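Local structure of ABC transporter (4G68) at residues K55-I59 with Q345-M349. The protein probably binds xylan-derived sugars outside the cell as the solute-binding component of an ABC transporter that serves xylan utilization. Sequence-based numbering, arbitrary orientation.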
loop_
_atom_site.group_PDB
_atom_site.type_symbol
_atom_site.label_atom_id
_atom_site.label_comp_id
_atom_site.label_asym_id
_atom_site.label_seq_id
_atom_site.Cartn_x
_atom_site.Cartn_y
_atom_site.Cartn_z
ATOM N N LYS C 55 11.275 4.243 -15.822
ATOM C CA LYS C 55 10.569 5.528 -15.784
ATOM C C LYS C 55 11.130 6.570 -14.809
ATOM O O LYS C 55 11.191 7.785 -15.133
ATOM C CB LYS C 55 9.080 5.290 -15.541
ATOM C CG LYS C 55 8.479 4.441 -16.648
ATOM C CD LYS C 55 8.322 5.247 -17.915
ATOM C CE LYS C 55 7.017 5.979 -17.834
ATOM N NZ LYS C 55 6.945 6.921 -18.967
ATOM N N VAL C 56 11.533 6.088 -13.637
ATOM C CA VAL C 56 12.014 6.975 -12.583
ATOM C C VAL C 56 13.368 7.535 -12.997
ATOM O O VAL C 56 13.609 8.749 -12.855
ATOM C CB VAL C 56 12.093 6.262 -11.209
ATOM C CG1 VAL C 56 12.715 7.173 -10.144
ATOM C CG2 VAL C 56 10.689 5.903 -10.776
ATOM N N LYS C 57 14.203 6.664 -13.562
ATOM C CA LYS C 57 15.503 7.093 -14.110
ATOM C C LYS C 57 15.345 8.219 -15.125
ATOM O O LYS C 57 16.126 9.200 -15.111
ATOM C CB LYS C 57 16.284 5.920 -14.740
ATOM C CG LYS C 57 17.726 6.282 -15.107
ATOM C CD LYS C 57 18.505 6.625 -13.843
ATOM C CE LYS C 57 19.754 7.467 -14.070
ATOM N NZ LYS C 57 20.500 7.197 -15.339
ATOM N N GLU C 58 14.342 8.066 -16.003
ATOM C CA GLU C 58 14.039 9.028 -17.055
ATOM C C GLU C 58 13.637 10.379 -16.451
ATOM O O GLU C 58 14.145 11.411 -16.854
ATOM C CB GLU C 58 12.922 8.504 -17.974
ATOM C CG GLU C 58 13.314 7.247 -18.767
ATOM C CD GLU C 58 12.204 6.723 -19.680
ATOM O OE1 GLU C 58 11.018 7.101 -19.518
ATOM O OE2 GLU C 58 12.518 5.919 -20.578
ATOM N N ILE C 59 12.711 10.353 -15.501
ATOM C CA ILE C 59 12.323 11.525 -14.752
ATOM C C ILE C 59 13.541 12.240 -14.165
ATOM O O ILE C 59 13.684 13.446 -14.363
ATOM C CB ILE C 59 11.341 11.201 -13.603
ATOM C CG1 ILE C 59 10.000 10.717 -14.150
ATOM C CG2 ILE C 59 11.112 12.456 -12.775
ATOM C CD1 ILE C 59 9.122 10.038 -13.120
ATOM N N GLN C 345 5.936 14.265 -10.891
ATOM C CA GLN C 345 6.298 13.271 -11.917
ATOM C C GLN C 345 5.990 11.822 -11.544
ATOM O O GLN C 345 5.570 11.052 -12.415
ATOM C CB GLN C 345 7.763 13.406 -12.358
ATOM C CG GLN C 345 8.109 14.779 -12.965
ATOM C CD GLN C 345 7.272 15.118 -14.189
ATOM O OE1 GLN C 345 7.271 14.402 -15.187
ATOM N NE2 GLN C 345 6.541 16.206 -14.105
ATOM N N LEU C 346 6.291 11.446 -10.298
ATOM C CA LEU C 346 5.974 10.116 -9.781
ATOM C C LEU C 346 4.472 9.883 -9.789
ATOM O O LEU C 346 4.043 8.787 -10.174
ATOM C CB LEU C 346 6.524 9.924 -8.357
ATOM C CG LEU C 346 8.061 9.746 -8.187
ATOM C CD1 LEU C 346 8.386 9.538 -6.709
ATOM C CD2 LEU C 346 8.543 8.537 -8.953
ATOM N N SER C 347 3.696 10.909 -9.368
ATOM C CA SER C 347 2.220 10.817 -9.340
ATOM C C SER C 347 1.663 10.527 -10.764
ATOM O O SER C 347 0.804 9.644 -10.946
ATOM C CB SER C 347 1.628 12.112 -8.787
ATOM O OG SER C 347 0.175 12.066 -8.754
ATOM N N ASP C 348 2.124 11.293 -11.770
ATOM C CA ASP C 348 1.674 11.068 -13.172
ATOM C C ASP C 348 2.160 9.701 -13.721
ATOM O O ASP C 348 1.421 8.995 -14.429
ATOM C CB ASP C 348 2.269 12.127 -14.086
ATOM C CG ASP C 348 1.625 13.479 -13.953
ATOM O OD1 ASP C 348 0.729 13.678 -13.098
ATOM O OD2 ASP C 348 2.030 14.355 -14.798
ATOM N N MET C 349 3.400 9.333 -13.395
ATOM C CA MET C 349 3.940 8.031 -13.774
ATOM C C MET C 349 3.003 6.940 -13.206
ATOM O O MET C 349 2.572 6.073 -13.941
ATOM C CB MET C 349 5.358 7.846 -13.189
ATOM C CG MET C 349 5.965 6.467 -13.458
ATOM S SD MET C 349 7.406 6.046 -12.462
ATOM C CE MET C 349 6.664 5.533 -10.903
#
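Helix 52-66 and helix 332-353 pack side by side here, with Ile59 and Val56 of the first meeting Gln345, Leu346 and Met349 of the second. The short segments run roughly antiparallel, at 145°, and their axes come within 10.7 Å. No hydrogen bond crosses between them; the contact is made mostly by carbon and sulfur. Ile59 points at the other helix and covers the start of segment 345-349. Its CG2 lies 3.5 Å from CB of Gln345. The CD1 end of Ile59 also rests against that CB and lies 4.2 Å from the backbone N of Leu346. Gln345 therefore offers its aliphatic base, and the chain bends at chi2 (-59°), turning the amide away from Ile59. The first helix links strand 40-45 to strand 71-76, and these two strands pair in parallel. This is the beta-alpha-beta crossover that opens the alpha/beta lobe of a periplasmic-binding-protein fold. Helix 332-353, from far along the chain, packs beside the crossover helix. Val56 and Leu346 both also touch Phe47, on the loop after the first strand. Across the interface, CG2 of Val56 meets CD2 of Leu346 at 3.9 Å. The same methyl of Val56 reaches SD of Met349 at 3.7 Å. Met349 starts extended, with CG opposite the backbone N (chi1 176°), and this carries its sulfur across to the first helix. There SD also rests 3.6 Å from CB of Lys55. With an alanine at Ile59, CB of Gln345 would probably border a gap and Met349 CB would lose apolar cover. The carbonyl O of Ile59 is hydrogen-bonded to the hydroxyl of Tyr341, one turn before Gln345 on helix 332-353.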